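Local coordinates for REP protein (Adeno-associated virus 5, PDB 1UUT), which binds the RBE' stem-loop of the viral inverted terminal repeat through its HUH nuclease domain, which nicks DNA during viral replication, at a contact of chain A with DNA. Coordinates in Å, arbitrary orientation; residue numbers count along the deposited sequence, not the author numbering.

Contact 1: a contact of chain A with DNA. Residues 25-26, 58, 118-119, 121. With nucleotides of chain B.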
loop_
_atom_site.group_PDB
_atom_site.type_symbol
_atom_site.label_atom_id
_atom_site.label_comp_id
_atom_site.label_asym_id
_atom_site.label_seq_id
_atom_site.Cartn_x
_atom_site.Cartn_y
_atom_site.Cartn_z
ATOM N N SER A 25 3.270 4.488 24.073
ATOM C CA SER A 25 3.001 5.618 23.185
ATOM C C SER A 25 2.544 5.158 21.801
ATOM O O SER A 25 1.701 5.806 21.172
ATOM C CB SER A 25 4.238 6.512 23.066
ATOM O OG SER A 25 5.394 5.758 22.727
ATOM N N PHE A 26 3.087 4.033 21.342
ATOM C CA PHE A 26 2.726 3.477 20.037
ATOM C C PHE A 26 1.259 3.051 20.086
ATOM O O PHE A 26 0.467 3.383 19.195
ATOM C CB PHE A 26 3.630 2.279 19.714
ATOM C CG PHE A 26 3.301 1.600 18.412
ATOM C CD1 PHE A 26 3.861 2.046 17.221
ATOM C CD2 PHE A 26 2.406 0.534 18.376
ATOM C CE1 PHE A 26 3.529 1.443 16.010
ATOM C CE2 PHE A 26 2.067 -0.071 17.174
ATOM C CZ PHE A 26 2.631 0.386 15.986
ATOM N N ARG A 58 0.484 5.792 7.915
ATOM C CA ARG A 58 1.734 6.420 8.347
ATOM C C ARG A 58 2.876 5.829 7.509
ATOM O O ARG A 58 3.737 6.551 6.998
ATOM C CB ARG A 58 1.947 6.160 9.845
ATOM C CG ARG A 58 3.293 6.579 10.407
ATOM C CD ARG A 58 3.482 8.087 10.535
ATOM N NE ARG A 58 4.805 8.353 11.096
ATOM C CZ ARG A 58 5.497 9.479 10.943
ATOM N NH1 ARG A 58 5.004 10.493 10.243
ATOM N NH2 ARG A 58 6.718 9.568 11.454
ATOM N N VAL A 118 11.384 5.946 12.286
ATOM C CA VAL A 118 10.317 6.920 12.542
ATOM C C VAL A 118 8.873 6.430 12.722
ATOM O O VAL A 118 7.988 7.237 13.019
ATOM C CB VAL A 118 10.345 8.066 11.492
ATOM C CG1 VAL A 118 11.749 8.654 11.403
ATOM C CG2 VAL A 118 9.868 7.571 10.125
ATOM N N VAL A 119 8.629 5.134 12.549
ATOM C CA VAL A 119 7.282 4.592 12.722
ATOM C C VAL A 119 7.228 3.560 13.841
ATOM O O VAL A 119 6.278 3.535 14.623
ATOM C CB VAL A 119 6.726 3.925 11.416
ATOM C CG1 VAL A 119 5.278 3.453 11.629
ATOM C CG2 VAL A 119 6.797 4.901 10.243
ATOM N N GLN A 121 9.547 3.087 16.428
ATOM C CA GLN A 121 10.434 3.401 17.553
ATOM C C GLN A 121 11.723 2.578 17.580
ATOM O O GLN A 121 12.163 2.121 18.634
ATOM C CB GLN A 121 9.667 3.267 18.876
ATOM C CG GLN A 121 8.389 4.106 18.921
ATOM C CD GLN A 121 7.747 4.135 20.287
ATOM O OE1 GLN A 121 8.322 3.666 21.268
ATOM N NE2 GLN A 121 6.546 4.690 20.362
ATOM P P DT B 7 2.839 13.549 17.920
ATOM O OP1 DT B 7 1.847 12.821 18.754
ATOM O OP2 DT B 7 4.084 14.070 18.547
ATOM O "O5'" DT B 7 3.307 12.602 16.731
ATOM C "C5'" DT B 7 2.355 12.023 15.856
ATOM C "C4'" DT B 7 3.050 11.402 14.671
ATOM O "O4'" DT B 7 4.016 10.417 15.114
ATOM C "C3'" DT B 7 2.092 10.662 13.744
ATOM O "O3'" DT B 7 2.560 10.798 12.405
ATOM C "C2'" DT B 7 2.233 9.220 14.190
ATOM C "C1'" DT B 7 3.714 9.173 14.500
ATOM N N1 DT B 7 4.136 8.087 15.397
ATOM C C2 DT B 7 4.745 7.001 14.819
ATOM O O2 DT B 7 4.937 6.896 13.619
ATOM N N3 DT B 7 5.121 6.027 15.704
ATOM C C4 DT B 7 4.948 6.020 17.074
ATOM O O4 DT B 7 5.352 5.070 17.736
ATOM C C5 DT B 7 4.285 7.181 17.613
ATOM C C7 DT B 7 4.027 7.249 19.085
ATOM C C6 DT B 7 3.923 8.155 16.760
#

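Contact 2: a contact of chain A with DNA. Residues 29, 58, 61-62, 118. With nucleotides of chain B.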
loop_
_atom_site.group_PDB
_atom_site.type_symbol
_atom_site.label_atom_id
_atom_site.label_comp_id
_atom_site.label_asym_id
_atom_site.label_seq_id
_atom_site.Cartn_x
_atom_site.Cartn_y
_atom_site.Cartn_z
ATOM N N TRP A 29 -1.115 6.002 20.170
ATOM C CA TRP A 29 -1.217 6.595 18.843
ATOM C C TRP A 29 -2.143 5.779 17.937
ATOM O O TRP A 29 -3.157 6.293 17.466
ATOM C CB TRP A 29 0.174 6.743 18.198
ATOM C CG TRP A 29 0.143 6.904 16.695
ATOM C CD1 TRP A 29 -0.584 7.814 15.978
ATOM C CD2 TRP A 29 0.812 6.077 15.728
ATOM N NE1 TRP A 29 -0.421 7.591 14.630
ATOM C CE2 TRP A 29 0.429 6.533 14.450
ATOM C CE3 TRP A 29 1.695 4.991 15.820
ATOM C CZ2 TRP A 29 0.893 5.942 13.275
ATOM C CZ3 TRP A 29 2.157 4.404 14.648
ATOM C CH2 TRP A 29 1.755 4.879 13.394
ATOM N N ARG A 58 0.484 5.792 7.915
ATOM C CA ARG A 58 1.734 6.420 8.347
ATOM C C ARG A 58 2.876 5.829 7.509
ATOM O O ARG A 58 3.737 6.551 6.998
ATOM C CB ARG A 58 1.947 6.160 9.845
ATOM C CG ARG A 58 3.293 6.579 10.407
ATOM C CD ARG A 58 3.482 8.087 10.535
ATOM N NE ARG A 58 4.805 8.353 11.096
ATOM C CZ ARG A 58 5.497 9.479 10.943
ATOM N NH1 ARG A 58 5.004 10.493 10.243
ATOM N NH2 ARG A 58 6.718 9.568 11.454
ATOM N N ARG A 61 2.610 7.273 3.843
ATOM C CA ARG A 61 3.100 8.640 3.731
ATOM C C ARG A 61 4.611 8.775 3.900
ATOM O O ARG A 61 5.253 9.559 3.185
ATOM C CB ARG A 61 2.317 9.563 4.663
ATOM C CG ARG A 61 0.874 9.724 4.202
ATOM C CD ARG A 61 0.035 10.542 5.152
ATOM N NE ARG A 61 -0.169 9.854 6.423
ATOM C CZ ARG A 61 0.475 10.154 7.546
ATOM N NH1 ARG A 61 1.370 11.131 7.557
ATOM N NH2 ARG A 61 0.214 9.482 8.660
ATOM N N VAL A 62 5.189 8.014 4.825
ATOM C CA VAL A 62 6.641 8.041 5.005
ATOM C C VAL A 62 7.282 7.460 3.739
ATOM O O VAL A 62 8.200 8.059 3.165
ATOM C CB VAL A 62 7.069 7.243 6.249
ATOM C CG1 VAL A 62 8.589 7.116 6.310
ATOM C CG2 VAL A 62 6.558 7.947 7.493
ATOM N N VAL A 118 11.384 5.946 12.286
ATOM C CA VAL A 118 10.317 6.920 12.542
ATOM C C VAL A 118 8.873 6.430 12.722
ATOM O O VAL A 118 7.988 7.237 13.019
ATOM C CB VAL A 118 10.345 8.066 11.492
ATOM C CG1 VAL A 118 11.749 8.654 11.403
ATOM C CG2 VAL A 118 9.868 7.571 10.125
ATOM P P DT B 7 2.839 13.549 17.920
ATOM O OP1 DT B 7 1.847 12.821 18.754
ATOM O OP2 DT B 7 4.084 14.070 18.547
ATOM O "O5'" DT B 7 3.307 12.602 16.731
ATOM C "C5'" DT B 7 2.355 12.023 15.856
ATOM C "C4'" DT B 7 3.050 11.402 14.671
ATOM O "O4'" DT B 7 4.016 10.417 15.114
ATOM C "C3'" DT B 7 2.092 10.662 13.744
ATOM O "O3'" DT B 7 2.560 10.798 12.405
ATOM C "C2'" DT B 7 2.233 9.220 14.190
ATOM C "C1'" DT B 7 3.714 9.173 14.500
ATOM N N1 DT B 7 4.136 8.087 15.397
ATOM C C2 DT B 7 4.745 7.001 14.819
ATOM O O2 DT B 7 4.937 6.896 13.619
ATOM N N3 DT B 7 5.121 6.027 15.704
ATOM C C4 DT B 7 4.948 6.020 17.074
ATOM O O4 DT B 7 5.352 5.070 17.736
ATOM C C5 DT B 7 4.285 7.181 17.613
ATOM C C7 DT B 7 4.027 7.249 19.085
ATOM C C6 DT B 7 3.923 8.155 16.760
ATOM P P DT B 8 1.667 11.570 11.328
ATOM O OP1 DT B 8 0.264 11.121 11.500
ATOM O OP2 DT B 8 2.344 11.397 10.017
ATOM O "O5'" DT B 8 1.761 13.108 11.751
ATOM C "C5'" DT B 8 3.013 13.793 11.750
ATOM C "C4'" DT B 8 2.925 15.059 10.929
ATOM O "O4'" DT B 8 4.223 15.702 10.952
ATOM C "C3'" DT B 8 2.596 14.853 9.446
ATOM O "O3'" DT B 8 1.820 15.961 8.967
ATOM C "C2'" DT B 8 3.963 14.837 8.786
ATOM C "C1'" DT B 8 4.720 15.843 9.629
ATOM N N1 DT B 8 6.187 15.661 9.660
ATOM C C2 DT B 8 6.715 14.404 9.900
ATOM O O2 DT B 8 6.033 13.414 10.108
ATOM N N3 DT B 8 8.087 14.350 9.888
ATOM C C4 DT B 8 8.965 15.394 9.678
ATOM O O4 DT B 8 10.176 15.188 9.710
ATOM C C5 DT B 8 8.345 16.680 9.438
ATOM C C7 DT B 8 9.211 17.873 9.194
ATOM C C6 DT B 8 7.009 16.746 9.443
ATOM P P DT B 9 1.355 16.018 7.427
ATOM O OP1 DT B 9 0.425 17.170 7.289
ATOM O OP2 DT B 9 0.909 14.659 7.030
ATOM O "O5'" DT B 9 2.683 16.365 6.623
ATOM C "C5'" DT B 9 3.269 17.653 6.740
ATOM C "C4'" DT B 9 4.456 17.786 5.818
ATOM O "O4'" DT B 9 5.549 16.979 6.320
ATOM C "C3'" DT B 9 4.222 17.356 4.367
ATOM O "O3'" DT B 9 4.691 18.346 3.451
ATOM C "C2'" DT B 9 5.071 16.107 4.219
ATOM C "C1'" DT B 9 6.172 16.313 5.241
ATOM N N1 DT B 9 6.732 15.043 5.745
ATOM C C2 DT B 9 8.048 15.002 6.152
ATOM O O2 DT B 9 8.782 15.977 6.164
ATOM N N3 DT B 9 8.480 13.763 6.545
ATOM C C4 DT B 9 7.749 12.592 6.577
ATOM O O4 DT B 9 8.276 11.547 6.943
ATOM C C5 DT B 9 6.375 12.716 6.162
ATOM C C7 DT B 9 5.503 11.494 6.165
ATOM C C6 DT B 9 5.939 13.919 5.779
HETATM O O HOH W 1 -1.126 9.059 12.317
HETATM O O HOH W 2 2.376 13.065 5.703
#

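Contact 1: a contact of chain A with DNA
The guanidinium of Arg58 turns one face to the sugar of DT7, whose C1' lies over its rim, while the carbonyl O of Val118 sits in plane at its edge. The Phe26 ring has the O of Val119 in plane at its edge, and its CD1 lies 3.4 Å from the base carbonyl O4 of DT7. Together these residues form a pocket for an unpaired thymine of the RBE' loop on the nuclease domain of Rep, an HUH endonuclease.

The base is read along three edges. On its Watson-Crick edge, N3 of DT7 donates to the backbone O of Val119 at 3.0 Å in a nearly straight bond, 173° at the hydrogen. On the Hoogsteen edge, NE2 of Gln121 donates to O4 of DT7 at 2.9 Å, with O4 close to the amide plane. An acceptor facing N3 and a donor facing O4 would suit thymine better than cytosine. CG of Gln121 stands beside the backbone N (chi1 -55°) and the chain then extends, bringing the amide to O4. In a second-shell role, OG of Ser25 accepts from the same NE2 at 2.8 Å and so positions the amide, while the backbone O of Ser25 meets the thymine methyl C7 of DT7 directly at 3.4 Å.

On the sugar edge, NE of Arg58 donates to O2 of DT7 at 2.9 Å, a bent bond (134°) whose acceptor is tilted from the guanidinium plane. NH2 reaches Val118 O almost straight, although it stands above that carbonyl's plane. Val118 O and DT7 O2, both acceptors, lie 3.1 Å apart, a repulsive pair that the shared guanidinium should offset.

Contact 2: a contact of chain A with DNA
Trp29 lies flat against the base of DT7, the first nucleotide of the run: its six-membered ring and the pyrimidine have centroids 4.0 Å apart and planes 14° from parallel, which is a true stack. CG of Trp29 is anti to the backbone N (chi1 161°), which sends the indole against one face of the base, and the deoxyribose C2' of DT7 sits over the five-membered ring as a CH-pi contact. The indole N-H lies in the ring plane, across from the direction of C2'. There NE1 of Trp29 meets a water at the ring edge, and the O of that water lies 2.6 Å from OP1 of DT8, tying the stacking residue to the next phosphate.

At DT8 two arginines converge on one phosphate oxygen. NH1 of Arg58 bonds to OP2 of DT8 at 2.8 Å, with the oxygen tilted from the guanidinium plane, and the same nitrogen donates to the base O2 of DT8 at 3.1 Å nearly in that plane. NH1 of Arg61 reaches OP2 of DT8 at 2.7 Å, in plane and fairly straight. Arg61 is bent at chi3 (-67°), turning its head towards the backbone; its NH2 adds weak bonds to both oxygens.

Further 3', Arg61 NH1 faces OP2 of DT9 at 3.6 Å in a longer salt bridge, and a water bridges the same two atoms. The methyl C7 of DT9 rests against Val62 CA at 3.8 Å and near Arg61 CB. CG2 of Val62 also packs over the centre of the Arg58 guanidinium, backing the group from the side opposite the DT7 sugar. Helix 50-71 supplies both arginines and Val62, helix 24-32 contributes Trp29, and Val118 closes helix 101-118.

The C-alpha centres of contact 1 and contact 2 lie about 7 Å apart, and both include Arg58 and Val118, so they are parts of one continuous DNA-binding surface. Contact 1 surrounds the rim of a single base, whereas contact 2 supports its face and follows the backbone to the next two nucleotides. Helices 24-32 and 50-71 serve both, as does Val118 at the end of helix 101-118, while the loop after it serves contact 1. Arg58 touches base and phosphate at once, which suggests that base reading and backbone anchoring may be coupled. In the deposited assembly one copy of the domain makes all these contacts.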